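Local coordinates for mandelate racemase/muconate lactonizing enzyme, C-terminal domain protein (Paracoccus denitrificans, PDB 4DWD), which binds magnesium and probably acts as a hydro-lyase of the enolase superfamily, at residues W221-V226 / M267-I272; Y229-M234 / I261-R266; A247-Y252 / V296-Q301; G276-M281 / I310-T315. All coordinates share one frame; numbering follows the deposited sequence. Where two conformers were deposited one is given.

Contact 1 (W221-V226 / M267-I272); sequences WFEEPV and MVQPDI
Trp221 and Met267, here selenomethionine, form a Met-aromatic contact in the barrel domain of this enolase-superfamily fold. Strands 221-223 and 267-268 do not pair directly: both side chains also touch Ser246 of the strand 244-246. Trp221 can be followed outward from CB, which lies 4.1 Å from Met267 SE. Its CG is 3.7 Å from Met267 CE, and CD1, the nearest ring atom, is 3.4 Å from the same methyl. Trp221 NE1 is still only 3.6 Å from Met267 CE, because the methyl sits over the face of the five-membered ring as a CH-pi donor, while SE stands obliquely to one side. Met267 CG runs anti to its backbone N (chi1 177°), which carries the chain across to the indole. Tyr129 also packs edge-to-face with the indole.

Beyond the methyl, Glu223 and Gln269 meet, carboxylate and amide planes 68° apart, in close polar contact. Glu223 also forms a salt bridge with Lys160, and together with Asp197 and Glu249 it belongs to a site where calcium has been seen in this protein. Asp197 OD2 lies close to Glu223 OE2, a like-charge pair that a bound cation would probably ease; no ion is bound at this site in this chain. With an alanine here in place of Glu223, Lys160 would probably lose its ionic mate and the metal site one carboxylate. Glu223 OE1 receives the indole N-H of Trp221 NE1 on its anti lone pair, 3.3 Å away and in the ring plane, with an N-H...O angle of 164°.

Contact 2 (Y229-M234 / I261-R266); sequences YHVGAM and ILSGVR
Val231 and Met234, in the first turn of helix 231-240, meet Ser263 and Val265 at the end of helix 254-263. The tighter part is apolar and lies toward the barrel: Met234 CG, swung away from its own nitrogen by a chi1 of -171°, comes within 3.9 Å of Val265 CG2, the two side chains passing at a slant. The selenomethionine chain then bends at chi2 and chi3, so that its end leaves Val265 and packs on Glu224, Pro225 and Val226. One turn earlier, Val231 CG1 lies 3.9 Å from Ser263 CB. Ser263 OG is 3.3 Å from Val231 O without a hydrogen bond between them; the hydroxyl bonds instead to Leu260 O, within its own helix.

The looser side is wet. A single water donates to Gly232 O at 2.7 Å and to Ser263 O at 2.8 Å, bridging backbones that do not bond directly. Behind it, Gly264 N returns to Ile261 O at 3.0 Å, and Arg266 NH1, in the conformer given, reaches Ile261 O at 2.8 Å from the opposite face of that carbonyl, with an N-H...O angle of 158°. The guanidinium is thereby laid over Gly264 O, and its NH2 forms a salt bridge to Glu236 of a neighbouring subunit. Positive phi at Gly264 would push a beta carbon against the preceding carbonyl O, which calls for glycine. His230 is the N-cap residue of one helix, and Gly264 ends the other in a Schellman motif; the packing between them joins two successive outer helices of the barrel domain.

Contact 3 (A247-Y252 / V296-Q301); sequences AGEQTY and VPHQTQ
Glu249 and His298 are the two residues that touch between loops 247-252 and 296-301. The apolar part is formed by their inner carbons: Glu249 CB lies 3.6 Å from both His298 CB and His298 CG. With chi1 at 174°, His298 CG points away from its own nitrogen, bringing the imidazole up beside the glutamate, and the carboxylate is turned almost perpendicular to the ring, 87° between planes.

The polar ends meet without a hydrogen bond. In the conformer given, Glu249 OE2 approaches His298 NE2 at a poor angle, and its still closer approach to CD2 is too short to be trusted. Their firm partners lie outside the two loops: His298 ND1 is hydrogen-bonded to Asp271 OD2, and Glu249 OE1 forms a salt bridge with Lys84 of a neighbouring subunit.

Hydrogen bonds within each loop fix its shape. Thr251 N bonds to Gly248 O at 3.0 Å, closing a type I turn with Glu249 and Gln250 at its centre. Gln299 NE2 gives a bond to Gln301 O at 2.7 Å on a carbonyl lone pair, while Gln299 OE1 accepts from Gln301 N at 3.0 Å, so the amide is held at both ends. A leucine in place of His298 would probably leave Asp271 OD2 without its imidazole mate. With Glu249 a calcium ligand seen in this protein, the pairing of His298 with Asp271 beside it resembles the His-Asp dyad of the mandelate racemase active site.

Contact 4 (G276-M281 / I310-T315); sequences GGITGM and IHVLST
No flat group enters the touch between Ile278 and Val312; the single ring of the two segments, the imidazole of His311, stands beside it. Ile114 packs against His311, whose NE2 is hydrogen-bonded to Leu355 O. The contact itself is aliphatic. Val312 CG2 sits 4.1 Å from Ile278 CG2 and 4.2 Å from Ile278 CG1, meeting both branches at once, and the two side chains slide past each other in opposite directions. Val312 CG1, placed opposite the valine's nitrogen by a chi1 of 165°, turns instead to Met281 CB at 4.4 Å, so one valine spans the gap between side chains three residues apart on the facing helix. Helices 277-291 and 304-314 are thereby joined as successive outer helices of the barrel domain, with Ile278 also packed on Asp99 and Trp103 of helix 90-110. At the start of the first helix Gly280 N bonds to Gly276 O at 2.9 Å, in a turn so close that a beta carbon on Gly280 would run into Gly276 CA. Toward the end of the second, Thr315 OG1 donates to Val312 O at 2.7 Å in the carbonyl plane, and the same oxygen accepts from Thr315 N.

Overall arrangement
Following the chain, contact 1 opens at strand 221-223 and contact 2 at helix 231-240. Contact 2 closes first, at 261-266, and contact 1 just afterwards, at 267-272, so the shorter loop lies within the longer. Contact 3 opens inside both loops, at 247-252, and closes only at 296-301, crossing both; it also crosses contact 4, which opens at 276-281 after contact 1 has closed and ends at 310-315. Contacts 1 and 3 bring together Glu223 and Glu249 of the metal site and the His298-Asp271 pair, their centres about 6 Å apart. Contacts 2 and 4 join neighbouring outer helices and do not touch, their nearest atoms being about 11 Å apart.

Contact 1 (W221-V226 / M267-I272)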
loop_
_atom_site.group_PDB
_atom_site.type_symbol
_atom_site.label_atom_id
_atom_site.label_comp_id
_atom_site.label_asym_id
_atom_site.label_seq_id
_atom_site.Cartn_x
_atom_site.Cartn_y
_atom_site.Cartn_z
ATOM N N TRP B 221 -22.343 -10.920 14.952
ATOM C CA TRP B 221 -21.859 -10.828 13.577
ATOM C C TRP B 221 -22.881 -10.227 12.676
ATOM O O TRP B 221 -24.071 -10.174 13.018
ATOM C CB TRP B 221 -21.319 -12.165 13.040
ATOM C CG TRP B 221 -22.300 -13.186 12.542
ATOM C CD1 TRP B 221 -22.678 -13.419 11.221
ATOM C CD2 TRP B 221 -23.016 -14.179 13.335
ATOM N NE1 TRP B 221 -23.548 -14.481 11.142
ATOM C CE2 TRP B 221 -23.787 -14.985 12.388
ATOM C CE3 TRP B 221 -23.070 -14.492 14.690
ATOM C CZ2 TRP B 221 -24.596 -16.037 12.808
ATOM C CZ3 TRP B 221 -23.887 -15.557 15.096
ATOM C CH2 TRP B 221 -24.629 -16.307 14.176
ATOM N N PHE B 222 -22.409 -9.783 11.514
ATOM C CA PHE B 222 -23.184 -8.984 10.552
ATOM C C PHE B 222 -22.880 -9.545 9.175
ATOM O O PHE B 222 -21.798 -9.324 8.635
ATOM C CB PHE B 222 -22.733 -7.524 10.689
ATOM C CG PHE B 222 -23.513 -6.500 9.883
ATOM C CD1 PHE B 222 -24.828 -6.713 9.423
ATOM C CD2 PHE B 222 -22.931 -5.249 9.655
ATOM C CE1 PHE B 222 -25.510 -5.702 8.730
ATOM C CE2 PHE B 222 -23.608 -4.252 8.956
ATOM C CZ PHE B 222 -24.894 -4.468 8.500
ATOM N N GLU B 223 -23.827 -10.311 8.634
ATOM C CA GLU B 223 -23.606 -11.095 7.432
ATOM C C GLU B 223 -24.054 -10.358 6.175
ATOM O O GLU B 223 -25.136 -9.766 6.146
ATOM C CB GLU B 223 -24.342 -12.435 7.582
ATOM C CG GLU B 223 -24.110 -13.444 6.474
ATOM C CD GLU B 223 -24.521 -14.854 6.868
ATOM O OE1 GLU B 223 -24.576 -15.153 8.083
ATOM O OE2 GLU B 223 -24.751 -15.672 5.950
ATOM N N GLU B 224 -23.207 -10.419 5.143
ATOM C CA GLU B 224 -23.526 -9.915 3.800
ATOM C C GLU B 224 -24.158 -8.508 3.798
ATOM O O GLU B 224 -25.228 -8.290 3.223
ATOM C CB GLU B 224 -24.399 -10.926 3.038
ATOM C CG GLU B 224 -23.727 -12.272 2.783
ATOM C CD GLU B 224 -22.905 -12.316 1.500
ATOM O OE1 GLU B 224 -23.151 -11.505 0.574
ATOM O OE2 GLU B 224 -22.022 -13.185 1.392
ATOM N N PRO B 225 -23.472 -7.519 4.411
ATOM C CA PRO B 225 -24.086 -6.182 4.471
ATOM C C PRO B 225 -24.312 -5.489 3.113
ATOM O O PRO B 225 -25.329 -4.804 2.942
ATOM C CB PRO B 225 -23.094 -5.369 5.333
ATOM C CG PRO B 225 -21.810 -6.148 5.304
ATOM C CD PRO B 225 -22.226 -7.592 5.205
ATOM N N VAL B 226 -23.367 -5.639 2.180
ATOM C CA VAL B 226 -23.452 -4.965 0.875
ATOM C C VAL B 226 -23.634 -5.997 -0.235
ATOM O O VAL B 226 -23.559 -7.202 0.021
ATOM C CB VAL B 226 -22.216 -4.061 0.616
ATOM C CG1 VAL B 226 -22.089 -3.037 1.739
ATOM C CG2 VAL B 226 -20.924 -4.879 0.468
HETATM N N MSE B 267 -14.434 -13.465 8.571
HETATM C CA MSE B 267 -15.322 -14.615 8.835
HETATM C C MSE B 267 -15.918 -14.992 7.508
HETATM O O MSE B 267 -16.640 -14.180 6.892
HETATM C CB MSE B 267 -16.404 -14.220 9.858
HETATM C CG MSE B 267 -17.400 -15.350 10.124
HETATM SE SE MSE B 267 -18.649 -14.845 11.569
HETATM C CE MSE B 267 -20.229 -15.794 10.922
ATOM N N VAL B 268 -15.630 -16.212 7.041
ATOM C CA VAL B 268 -16.060 -16.629 5.706
ATOM C C VAL B 268 -17.030 -17.809 5.788
ATOM O O VAL B 268 -16.904 -18.677 6.668
ATOM C CB VAL B 268 -14.873 -16.949 4.748
ATOM C CG1 VAL B 268 -14.009 -15.701 4.548
ATOM C CG2 VAL B 268 -14.056 -18.148 5.248
ATOM N N GLN B 269 -17.982 -17.825 4.851
ATOM C CA GLN B 269 -19.153 -18.706 4.912
ATOM C C GLN B 269 -19.507 -19.359 3.569
ATOM O O GLN B 269 -20.666 -19.330 3.165
ATOM C CB GLN B 269 -20.349 -17.901 5.404
ATOM C CG GLN B 269 -20.048 -17.088 6.650
ATOM C CD GLN B 269 -21.277 -16.376 7.122
ATOM O OE1 GLN B 269 -21.575 -15.268 6.660
ATOM N NE2 GLN B 269 -22.010 -17.003 8.036
ATOM N N PRO B 270 -18.516 -19.988 2.893
ATOM C CA PRO B 270 -18.914 -20.717 1.690
ATOM C C PRO B 270 -19.865 -21.884 2.052
ATOM O O PRO B 270 -19.935 -22.305 3.218
ATOM C CB PRO B 270 -17.578 -21.235 1.150
ATOM C CG PRO B 270 -16.741 -21.438 2.382
ATOM C CD PRO B 270 -17.131 -20.296 3.298
ATOM N N ASP B 271 -20.583 -22.389 1.051
ATOM C CA ASP B 271 -21.660 -23.378 1.256
ATOM C C ASP B 271 -21.301 -24.643 0.499
ATOM O O ASP B 271 -21.082 -24.612 -0.727
ATOM C CB ASP B 271 -22.999 -22.786 0.755
ATOM C CG ASP B 271 -24.190 -23.676 1.005
ATOM O OD1 ASP B 271 -24.076 -24.910 0.907
ATOM O OD2 ASP B 271 -25.279 -23.113 1.266
ATOM N N ILE B 272 -21.295 -25.757 1.227
ATOM C CA ILE B 272 -20.891 -27.060 0.704
ATOM C C ILE B 272 -21.699 -27.587 -0.497
ATOM O O ILE B 272 -21.194 -28.438 -1.248
ATOM C CB ILE B 272 -20.885 -28.088 1.882
ATOM C CG1 ILE B 272 -20.016 -29.318 1.607
ATOM C CG2 ILE B 272 -22.301 -28.467 2.333
ATOM C CD1 ILE B 272 -19.534 -29.927 2.905
#

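Contact 2 (Y229-M234 / I261-R266)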
loop_
_atom_site.group_PDB
_atom_site.type_symbol
_atom_site.label_atom_id
_atom_site.label_comp_id
_atom_site.label_asym_id
_atom_site.label_seq_id
_atom_site.Cartn_x
_atom_site.Cartn_y
_atom_site.Cartn_z
ATOM N N TYR B 229 -21.222 -8.716 -5.045
ATOM C CA TYR B 229 -20.315 -8.419 -6.132
ATOM C C TYR B 229 -19.276 -7.347 -5.785
ATOM O O TYR B 229 -18.230 -7.288 -6.428
ATOM C CB TYR B 229 -21.068 -8.123 -7.444
ATOM C CG TYR B 229 -22.390 -7.384 -7.387
ATOM C CD1 TYR B 229 -22.423 -5.995 -7.281
ATOM C CD2 TYR B 229 -23.607 -8.055 -7.534
ATOM C CE1 TYR B 229 -23.621 -5.295 -7.285
ATOM C CE2 TYR B 229 -24.819 -7.361 -7.536
ATOM C CZ TYR B 229 -24.822 -5.981 -7.407
ATOM O OH TYR B 229 -26.017 -5.277 -7.411
ATOM N N HIS B 230 -19.542 -6.554 -4.747
ATOM C CA HIS B 230 -18.600 -5.504 -4.324
ATOM C C HIS B 230 -17.663 -6.066 -3.280
ATOM O O HIS B 230 -17.831 -5.831 -2.077
ATOM C CB HIS B 230 -19.338 -4.281 -3.752
ATOM C CG HIS B 230 -20.375 -3.679 -4.683
ATOM N ND1 HIS B 230 -20.125 -3.405 -5.985
ATOM C CD2 HIS B 230 -21.678 -3.260 -4.436
ATOM C CE1 HIS B 230 -21.223 -2.859 -6.539
ATOM N NE2 HIS B 230 -22.172 -2.772 -5.587
ATOM N N VAL B 231 -16.651 -6.800 -3.730
ATOM C CA VAL B 231 -15.748 -7.489 -2.813
ATOM C C VAL B 231 -14.878 -6.486 -2.044
ATOM O O VAL B 231 -14.663 -6.621 -0.831
ATOM C CB VAL B 231 -14.883 -8.518 -3.569
ATOM C CG1 VAL B 231 -13.864 -9.162 -2.632
ATOM C CG2 VAL B 231 -15.765 -9.601 -4.167
ATOM N N GLY B 232 -14.379 -5.464 -2.742
ATOM C CA GLY B 232 -13.630 -4.405 -2.072
ATOM C C GLY B 232 -14.444 -3.739 -0.977
ATOM O O GLY B 232 -13.959 -3.564 0.162
ATOM N N ALA B 233 -15.691 -3.394 -1.303
ATOM C CA ALA B 233 -16.587 -2.750 -0.339
ATOM C C ALA B 233 -16.916 -3.657 0.841
ATOM O O ALA B 233 -16.980 -3.191 1.985
ATOM C CB ALA B 233 -17.859 -2.295 -1.020
HETATM N N MSE B 234 -17.118 -4.945 0.568
HETATM C CA MSE B 234 -17.397 -5.904 1.642
HETATM C C MSE B 234 -16.281 -5.924 2.649
HETATM O O MSE B 234 -16.523 -5.825 3.851
HETATM C CB MSE B 234 -17.587 -7.282 1.012
HETATM C CG MSE B 234 -18.100 -8.344 1.987
HETATM SE SE MSE B 234 -20.030 -8.193 2.388
HETATM C CE MSE B 234 -20.624 -8.809 0.617
ATOM N N ILE B 261 -10.925 -12.801 1.502
ATOM C CA ILE B 261 -10.094 -12.674 2.694
ATOM C C ILE B 261 -9.140 -11.478 2.535
ATOM O O ILE B 261 -9.002 -10.654 3.450
ATOM C CB ILE B 261 -9.331 -13.984 2.940
ATOM C CG1 ILE B 261 -10.325 -15.063 3.385
ATOM C CG2 ILE B 261 -8.227 -13.783 3.966
ATOM C CD1 ILE B 261 -9.699 -16.448 3.447
ATOM N N LEU B 262 -8.491 -11.360 1.375
ATOM C CA LEU B 262 -7.544 -10.263 1.202
ATOM C C LEU B 262 -8.227 -8.890 1.255
ATOM O O LEU B 262 -7.609 -7.906 1.665
ATOM C CB LEU B 262 -6.696 -10.443 -0.067
ATOM C CG LEU B 262 -5.694 -11.612 -0.119
ATOM C CD1 LEU B 262 -4.856 -11.498 -1.392
ATOM C CD2 LEU B 262 -4.814 -11.766 1.114
ATOM N N SER B 263 -9.510 -8.842 0.891
ATOM C CA SER B 263 -10.243 -7.587 0.940
ATOM C C SER B 263 -10.463 -7.092 2.359
ATOM O O SER B 263 -10.731 -5.905 2.566
ATOM C CB SER B 263 -11.601 -7.712 0.234
ATOM O OG SER B 263 -12.584 -8.306 1.075
ATOM N N GLY B 264 -10.381 -7.994 3.338
ATOM C CA GLY B 264 -10.544 -7.589 4.738
ATOM C C GLY B 264 -11.549 -8.379 5.546
ATOM O O GLY B 264 -11.683 -8.154 6.733
ATOM N N VAL B 265 -12.248 -9.314 4.914
ATOM C CA VAL B 265 -13.255 -10.135 5.605
ATOM C C VAL B 265 -12.573 -11.176 6.518
ATOM O O VAL B 265 -11.638 -11.882 6.095
ATOM C CB VAL B 265 -14.220 -10.780 4.586
ATOM C CG1 VAL B 265 -15.163 -11.750 5.279
ATOM C CG2 VAL B 265 -14.991 -9.680 3.841
ATOM N N ARG B 266 -13.042 -11.276 7.771
ATOM C CA ARG B 266 -12.394 -12.140 8.754
ATOM C C ARG B 266 -13.294 -13.282 9.233
ATOM O O ARG B 266 -12.954 -13.985 10.163
ATOM C CB ARG B 266 -11.880 -11.311 9.944
ATOM C CG ARG B 266 -10.878 -10.232 9.544
ATOM C CD ARG B 266 -9.603 -10.851 9.017
ATOM N NE ARG B 266 -8.707 -9.857 8.419
ATOM C CZ ARG B 266 -8.436 -9.745 7.121
ATOM N NH1 ARG B 266 -8.980 -10.588 6.234
ATOM N NH2 ARG B 266 -7.602 -8.796 6.724
HETATM O O HOH W 1 -11.298 -3.904 0.667
#

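Contact 3 (A247-Y252 / V296-Q301)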
loop_
_atom_site.group_PDB
_atom_site.type_symbol
_atom_site.label_atom_id
_atom_site.label_comp_id
_atom_site.label_asym_id
_atom_site.label_seq_id
_atom_site.Cartn_x
_atom_site.Cartn_y
_atom_site.Cartn_z
ATOM N N ALA B 247 -19.047 -12.941 5.089
ATOM C CA ALA B 247 -19.484 -13.088 3.710
ATOM C C ALA B 247 -18.955 -14.414 3.228
ATOM O O ALA B 247 -18.313 -15.134 3.988
ATOM C CB ALA B 247 -18.936 -11.946 2.844
ATOM N N GLY B 248 -19.213 -14.735 1.970
ATOM C CA GLY B 248 -18.721 -15.979 1.392
ATOM C C GLY B 248 -19.803 -16.905 0.882
ATOM O O GLY B 248 -19.524 -17.817 0.113
ATOM N N GLU B 249 -21.044 -16.687 1.272
ATOM C CA GLU B 249 -22.095 -17.608 0.839
ATOM C C GLU B 249 -22.302 -17.539 -0.670
ATOM O O GLU B 249 -22.763 -18.492 -1.252
ATOM C CB GLU B 249 -23.407 -17.367 1.578
ATOM C CG GLU B 249 -24.024 -16.011 1.343
ATOM C CD GLU B 249 -25.534 -16.067 1.367
ATOM O OE1 GLU B 249 -26.168 -15.511 0.446
ATOM O OE2 GLU B 249 -26.085 -16.672 2.307
ATOM N N GLN B 250 -21.989 -16.393 -1.270
ATOM C CA GLN B 250 -22.043 -16.214 -2.730
ATOM C C GLN B 250 -20.634 -16.121 -3.310
ATOM O O GLN B 250 -20.396 -15.375 -4.266
ATOM C CB GLN B 250 -22.847 -14.976 -3.100
ATOM C CG GLN B 250 -24.304 -15.060 -2.667
ATOM C CD GLN B 250 -25.097 -13.858 -3.135
ATOM O OE1 GLN B 250 -25.424 -13.727 -4.315
ATOM N NE2 GLN B 250 -25.412 -12.963 -2.207
ATOM N N THR B 251 -19.708 -16.870 -2.710
ATOM C CA THR B 251 -18.356 -17.036 -3.226
ATOM C C THR B 251 -18.168 -18.510 -3.592
ATOM O O THR B 251 -18.468 -19.386 -2.778
ATOM C CB THR B 251 -17.328 -16.584 -2.174
ATOM O OG1 THR B 251 -17.577 -15.220 -1.835
ATOM C CG2 THR B 251 -15.908 -16.709 -2.701
ATOM N N TYR B 252 -17.667 -18.785 -4.804
ATOM C CA TYR B 252 -17.803 -20.119 -5.389
ATOM C C TYR B 252 -16.508 -20.802 -5.779
ATOM O O TYR B 252 -16.544 -21.924 -6.253
ATOM C CB TYR B 252 -18.752 -20.086 -6.604
ATOM C CG TYR B 252 -20.106 -19.468 -6.301
ATOM C CD1 TYR B 252 -21.134 -20.235 -5.743
ATOM C CD2 TYR B 252 -20.359 -18.120 -6.580
ATOM C CE1 TYR B 252 -22.372 -19.686 -5.471
ATOM C CE2 TYR B 252 -21.610 -17.554 -6.325
ATOM C CZ TYR B 252 -22.612 -18.346 -5.773
ATOM O OH TYR B 252 -23.860 -17.826 -5.473
ATOM N N VAL B 296 -17.313 -20.399 8.986
ATOM C CA VAL B 296 -18.682 -20.570 9.487
ATOM C C VAL B 296 -19.600 -20.792 8.268
ATOM O O VAL B 296 -20.222 -19.863 7.774
ATOM C CB VAL B 296 -19.156 -19.350 10.321
ATOM C CG1 VAL B 296 -20.548 -19.593 10.909
ATOM C CG2 VAL B 296 -18.154 -19.014 11.434
ATOM N N PRO B 297 -19.649 -22.024 7.760
ATOM C CA PRO B 297 -20.337 -22.276 6.486
ATOM C C PRO B 297 -21.799 -21.851 6.467
ATOM O O PRO B 297 -22.526 -22.030 7.454
ATOM C CB PRO B 297 -20.254 -23.791 6.345
ATOM C CG PRO B 297 -18.986 -24.149 7.055
ATOM C CD PRO B 297 -18.952 -23.226 8.253
ATOM N N HIS B 298 -22.225 -21.325 5.319
ATOM C CA HIS B 298 -23.640 -21.153 5.020
ATOM C C HIS B 298 -24.215 -22.508 4.675
ATOM O O HIS B 298 -23.610 -23.282 3.912
ATOM C CB HIS B 298 -23.749 -20.196 3.846
ATOM C CG HIS B 298 -25.145 -20.007 3.311
ATOM N ND1 HIS B 298 -25.702 -20.839 2.407
ATOM C CD2 HIS B 298 -26.075 -19.011 3.552
ATOM C CE1 HIS B 298 -26.937 -20.401 2.097
ATOM N NE2 HIS B 298 -27.167 -19.285 2.796
ATOM N N GLN B 299 -25.374 -22.843 5.240
ATOM C CA GLN B 299 -26.029 -24.099 4.856
ATOM C C GLN B 299 -27.495 -24.038 5.255
ATOM O O GLN B 299 -27.814 -23.826 6.418
ATOM C CB GLN B 299 -25.311 -25.287 5.505
ATOM C CG GLN B 299 -25.331 -26.558 4.669
ATOM C CD GLN B 299 -26.728 -27.090 4.437
ATOM O OE1 GLN B 299 -27.210 -27.151 3.295
ATOM N NE2 GLN B 299 -27.404 -27.452 5.519
ATOM N N THR B 300 -28.386 -24.200 4.281
ATOM C CA THR B 300 -29.819 -23.995 4.511
ATOM C C THR B 300 -30.672 -25.216 4.218
ATOM O O THR B 300 -31.883 -25.147 4.369
ATOM C CB THR B 300 -30.354 -22.810 3.682
ATOM O OG1 THR B 300 -30.118 -23.058 2.287
ATOM C CG2 THR B 300 -29.657 -21.503 4.113
ATOM N N GLN B 301 -30.052 -26.324 3.812
ATOM C CA GLN B 301 -30.806 -27.538 3.450
ATOM C C GLN B 301 -30.788 -28.581 4.571
ATOM O O GLN B 301 -29.752 -28.770 5.211
ATOM C CB GLN B 301 -30.270 -28.130 2.139
ATOM C CG GLN B 301 -30.215 -27.142 0.970
ATOM C CD GLN B 301 -31.559 -26.474 0.697
ATOM O OE1 GLN B 301 -32.606 -27.122 0.708
ATOM N NE2 GLN B 301 -31.531 -25.173 0.449
#

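Contact 4 (G276-M281 / I310-T315)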
loop_
_atom_site.group_PDB
_atom_site.type_symbol
_atom_site.label_atom_id
_atom_site.label_comp_id
_atom_site.label_asym_id
_atom_site.label_seq_id
_atom_site.Cartn_x
_atom_site.Cartn_y
_atom_site.Cartn_z
ATOM N N GLY B 276 -17.532 -26.761 -4.162
ATOM C CA GLY B 276 -16.512 -27.553 -3.493
ATOM C C GLY B 276 -16.898 -28.917 -2.961
ATOM O O GLY B 276 -16.111 -29.853 -3.028
ATOM N N GLY B 277 -18.105 -29.049 -2.413
ATOM C CA GLY B 277 -18.439 -30.296 -1.739
ATOM C C GLY B 277 -17.510 -30.497 -0.555
ATOM O O GLY B 277 -16.905 -29.545 -0.054
ATOM N N ILE B 278 -17.410 -31.729 -0.078
ATOM C CA ILE B 278 -16.551 -32.026 1.061
ATOM C C ILE B 278 -15.077 -31.709 0.755
ATOM O O ILE B 278 -14.408 -31.043 1.546
ATOM C CB ILE B 278 -16.759 -33.493 1.513
ATOM C CG1 ILE B 278 -18.147 -33.611 2.171
ATOM C CG2 ILE B 278 -15.621 -33.950 2.432
ATOM C CD1 ILE B 278 -18.716 -35.013 2.192
ATOM N N THR B 279 -14.585 -32.169 -0.391
ATOM C CA THR B 279 -13.183 -31.943 -0.764
ATOM C C THR B 279 -12.850 -30.447 -0.792
ATOM O O THR B 279 -11.859 -30.006 -0.196
ATOM C CB THR B 279 -12.902 -32.577 -2.129
ATOM O OG1 THR B 279 -13.293 -33.960 -2.080
ATOM C CG2 THR B 279 -11.430 -32.477 -2.482
ATOM N N GLY B 280 -13.688 -29.665 -1.464
ATOM C CA GLY B 280 -13.420 -28.233 -1.594
ATOM C C GLY B 280 -13.586 -27.474 -0.300
ATOM O O GLY B 280 -12.838 -26.521 -0.028
HETATM N N MSE B 281 -14.561 -27.880 0.517
HETATM C CA MSE B 281 -14.789 -27.201 1.792
HETATM C C MSE B 281 -13.616 -27.425 2.725
HETATM O O MSE B 281 -13.243 -26.518 3.485
HETATM C CB MSE B 281 -16.132 -27.576 2.405
HETATM C CG MSE B 281 -17.262 -26.966 1.565
HETATM SE SE MSE B 281 -17.454 -25.023 1.866
HETATM C CE MSE B 281 -18.210 -25.152 3.654
ATOM N N ILE B 310 -22.100 -31.072 8.469
ATOM C CA ILE B 310 -21.687 -31.491 9.823
ATOM C C ILE B 310 -20.489 -32.462 9.848
ATOM O O ILE B 310 -19.680 -32.411 10.768
ATOM C CB ILE B 310 -22.859 -31.965 10.721
ATOM C CG1 ILE B 310 -23.489 -33.259 10.184
ATOM C CG2 ILE B 310 -23.877 -30.831 10.914
ATOM C CD1 ILE B 310 -24.504 -33.872 11.133
ATOM N N HIS B 311 -20.329 -33.316 8.837
ATOM C CA HIS B 311 -19.087 -34.102 8.775
ATOM C C HIS B 311 -17.884 -33.189 8.698
ATOM O O HIS B 311 -16.904 -33.376 9.421
ATOM C CB HIS B 311 -19.092 -35.089 7.615
ATOM C CG HIS B 311 -19.867 -36.357 7.900
ATOM N ND1 HIS B 311 -19.302 -37.430 8.496
ATOM C CD2 HIS B 311 -21.197 -36.694 7.651
ATOM C CE1 HIS B 311 -20.223 -38.409 8.621
ATOM N NE2 HIS B 311 -21.384 -37.958 8.104
ATOM N N VAL B 312 -17.933 -32.197 7.815
ATOM C CA VAL B 312 -16.815 -31.256 7.703
ATOM C C VAL B 312 -16.629 -30.451 8.985
ATOM O O VAL B 312 -15.523 -30.324 9.478
ATOM C CB VAL B 312 -16.977 -30.326 6.479
ATOM C CG1 VAL B 312 -16.032 -29.126 6.543
ATOM C CG2 VAL B 312 -16.762 -31.108 5.188
ATOM N N LEU B 313 -17.712 -29.922 9.543
ATOM C CA LEU B 313 -17.564 -29.095 10.755
ATOM C C LEU B 313 -17.097 -29.857 11.997
ATOM O O LEU B 313 -16.480 -29.272 12.890
ATOM C CB LEU B 313 -18.833 -28.284 11.029
ATOM C CG LEU B 313 -18.987 -27.145 10.005
ATOM C CD1 LEU B 313 -20.362 -26.507 10.104
ATOM C CD2 LEU B 313 -17.892 -26.092 10.171
ATOM N N SER B 314 -17.361 -31.165 12.039
ATOM C CA SER B 314 -16.865 -31.982 13.142
ATOM C C SER B 314 -15.337 -31.988 13.178
ATOM O O SER B 314 -14.749 -32.208 14.252
ATOM C CB SER B 314 -17.412 -33.416 13.060
ATOM O OG SER B 314 -16.755 -34.186 12.063
ATOM N N THR B 315 -14.709 -31.723 12.024
ATOM C CA THR B 315 -13.234 -31.757 11.888
ATOM C C THR B 315 -12.566 -30.412 12.169
ATOM O O THR B 315 -11.337 -30.332 12.201
ATOM C CB THR B 315 -12.764 -32.208 10.477
ATOM O OG1 THR B 315 -12.918 -31.138 9.532
ATOM C CG2 THR B 315 -13.498 -33.471 10.005
#